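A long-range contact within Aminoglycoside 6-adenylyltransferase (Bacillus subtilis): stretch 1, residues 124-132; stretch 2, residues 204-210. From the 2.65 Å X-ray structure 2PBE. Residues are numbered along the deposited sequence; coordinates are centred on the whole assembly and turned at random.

Stretch 1 (124-132) KVLLDKDSF
Stretch 2 204-210: KGYSFSM

How are the two backbones joined? Strand 125-128 and strand 207-209 run antiparallel, their directions 151° apart and their axes 4.6 Å apart at closest approach. L127 faces F208 as a non-hydrogen-bonded pair, CA to CA 4.3 Å; D128 faces S207 as a hydrogen-bonded pair, CA to CA 5.0 Å. Both strands are extended, L127 at phi/psi -148/137 and S207 at -124/142, but L126 departs at -112/-36.

Which backbone donors and acceptors are satisfied? D128 and S207 serve each other twice: D128 N donates to S207 O at 2.8 Å, and S207 N to D128 O at 2.8 Å, the latter nearly straight at 168°. Two residues along each strand, past the L127/F208 pair, S209 N donates to L126 O at 3.0 Å. L126 O also accepts a hydrogen bond from water 1, whose O lies 2.7 Å away; the same water O donates to S209 O at 2.8 Å, bridging the strands.

What do the polar side chains bond to? The D128 carboxylate (chi1 t) accepts from the backbone just after it: S131 N donates to D128 OD1 at 3.1 Å, and D130 N adds a weak bond to D128 OD1 at 3.3 Å. D128 OD2 is satisfied elsewhere in the structure. S131, at phi/psi 60/37, points toward stretch 2, where its OG and S207 OG (chi1 m) share a hydrogen bond of 3.2 Å.

Where is the apolar packing? Y206 (chi1 m, chi2 -25°) offers a ring face to the K129 side chain (chi1 m, then t throughout): K129 CG sits 3.8 Å from the centroid of the Y206 ring, 9° off its normal, a CH-pi contact. L127 (chi1 t, chi2 p) brings CD1 to 4.0 Å from Y206 CB and 3.9 Å from F208 CB, while the F208 ring (chi1 p, chi2 92°) leads away.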

# COMPACT_ATOMS: atom_id res chain seq x y z
N LYS A 124 0.94 12.01 -6.98
CA LYS A 124 0.79 10.86 -6.08
C LYS A 124 1.03 9.48 -6.73
O LYS A 124 0.09 8.87 -7.22
CB LYS A 124 -0.60 10.88 -5.42
N VAL A 125 2.27 8.99 -6.70
CA VAL A 125 2.60 7.68 -7.25
C VAL A 125 1.93 6.59 -6.41
O VAL A 125 1.87 6.71 -5.19
CB VAL A 125 4.12 7.42 -7.21
CG1 VAL A 125 4.43 6.06 -7.82
CG2 VAL A 125 4.86 8.52 -7.95
N LEU A 126 1.43 5.55 -7.06
CA LEU A 126 0.79 4.47 -6.32
C LEU A 126 1.57 3.18 -6.39
O LEU A 126 1.61 2.41 -5.41
CB LEU A 126 -0.63 4.23 -6.82
CG LEU A 126 -1.61 5.41 -6.75
CD1 LEU A 126 -3.01 4.93 -7.12
CD2 LEU A 126 -1.62 6.02 -5.35
N LEU A 127 2.19 2.93 -7.53
CA LEU A 127 2.98 1.73 -7.74
C LEU A 127 4.15 1.97 -8.68
O LEU A 127 4.01 2.63 -9.71
CB LEU A 127 2.11 0.59 -8.30
CG LEU A 127 2.76 -0.77 -8.60
CD1 LEU A 127 3.45 -1.37 -7.36
CD2 LEU A 127 1.66 -1.70 -9.10
N ASP A 128 5.29 1.41 -8.30
CA ASP A 128 6.51 1.49 -9.08
C ASP A 128 7.07 0.07 -9.06
O ASP A 128 7.38 -0.45 -8.00
CB ASP A 128 7.51 2.45 -8.44
CG ASP A 128 8.69 2.73 -9.34
OD1 ASP A 128 8.74 2.17 -10.46
OD2 ASP A 128 9.58 3.52 -8.95
N LYS A 129 7.19 -0.54 -10.22
CA LYS A 129 7.67 -1.91 -10.28
C LYS A 129 9.17 -2.03 -10.45
O LYS A 129 9.74 -3.07 -10.15
CB LYS A 129 6.96 -2.67 -11.39
CG LYS A 129 5.46 -2.85 -11.17
CD LYS A 129 4.87 -3.77 -12.24
CE LYS A 129 3.38 -3.96 -12.09
NZ LYS A 129 2.85 -4.83 -13.17
N ASP A 130 9.79 -0.95 -10.90
CA ASP A 130 11.23 -0.96 -11.13
C ASP A 130 12.04 -0.11 -10.16
O ASP A 130 13.18 -0.46 -9.85
CB ASP A 130 11.51 -0.52 -12.55
CG ASP A 130 10.65 -1.27 -13.56
OD1 ASP A 130 10.60 -2.52 -13.45
OD2 ASP A 130 10.03 -0.63 -14.43
N SER A 131 11.45 0.99 -9.70
CA SER A 131 12.11 1.87 -8.74
C SER A 131 13.43 2.43 -9.32
O SER A 131 14.41 2.57 -8.60
CB SER A 131 12.40 1.11 -7.44
OG SER A 131 11.40 0.14 -7.15
N PHE A 132 13.46 2.72 -10.62
CA PHE A 132 14.67 3.25 -11.23
C PHE A 132 14.89 4.69 -10.77
O PHE A 132 16.02 5.10 -10.45
CB PHE A 132 14.57 3.22 -12.76
N LYS A 204 8.85 -9.03 -4.56
CA LYS A 204 8.77 -8.39 -5.86
C LYS A 204 9.81 -7.34 -6.20
O LYS A 204 10.29 -7.27 -7.32
CB LYS A 204 7.37 -7.76 -6.01
CG LYS A 204 6.21 -8.50 -5.32
CD LYS A 204 6.01 -9.95 -5.81
CE LYS A 204 5.63 -10.06 -7.31
NZ LYS A 204 6.76 -9.76 -8.25
N GLY A 205 10.11 -6.47 -5.24
CA GLY A 205 11.08 -5.41 -5.50
C GLY A 205 10.36 -4.16 -5.95
O GLY A 205 10.98 -3.28 -6.56
N TYR A 206 9.06 -4.06 -5.67
CA TYR A 206 8.28 -2.90 -6.07
C TYR A 206 8.20 -1.89 -4.93
O TYR A 206 8.57 -2.20 -3.79
CB TYR A 206 6.84 -3.28 -6.46
CG TYR A 206 6.64 -4.40 -7.48
CD1 TYR A 206 7.64 -4.74 -8.45
CD2 TYR A 206 5.40 -5.07 -7.55
CE1 TYR A 206 7.38 -5.71 -9.46
CE2 TYR A 206 5.14 -6.03 -8.55
CZ TYR A 206 6.12 -6.35 -9.51
OH TYR A 206 5.82 -7.27 -10.51
N SER A 207 7.75 -0.69 -5.26
CA SER A 207 7.55 0.38 -4.28
C SER A 207 6.08 0.73 -4.47
O SER A 207 5.60 0.74 -5.59
CB SER A 207 8.42 1.60 -4.62
OG SER A 207 9.80 1.30 -4.60
N PHE A 208 5.37 1.04 -3.39
CA PHE A 208 3.97 1.37 -3.54
C PHE A 208 3.41 2.08 -2.33
O PHE A 208 4.12 2.29 -1.35
CB PHE A 208 3.15 0.11 -3.81
CG PHE A 208 3.33 -0.95 -2.76
CD1 PHE A 208 2.45 -1.02 -1.66
CD2 PHE A 208 4.36 -1.90 -2.86
CE1 PHE A 208 2.60 -2.04 -0.66
CE2 PHE A 208 4.54 -2.93 -1.87
CZ PHE A 208 3.65 -3.00 -0.76
N SER A 209 2.15 2.47 -2.41
CA SER A 209 1.52 3.15 -1.31
C SER A 209 0.51 2.22 -0.66
O SER A 209 -0.00 1.30 -1.30
CB SER A 209 0.87 4.43 -1.82
OG SER A 209 0.08 5.08 -0.83
N MSE A 210 0.26 2.43 0.63
CA MSE A 210 -0.69 1.60 1.36
C MSE A 210 -2.03 2.28 1.24
O MSE A 210 -3.08 1.68 1.48
CB MSE A 210 -0.27 1.46 2.82
CG MSE A 210 1.07 0.74 3.00
SE MSE A 210 1.71 0.63 4.86
CE MSE A 210 0.82 -0.95 5.41
O HOH W 1 -0.47 1.29 -4.10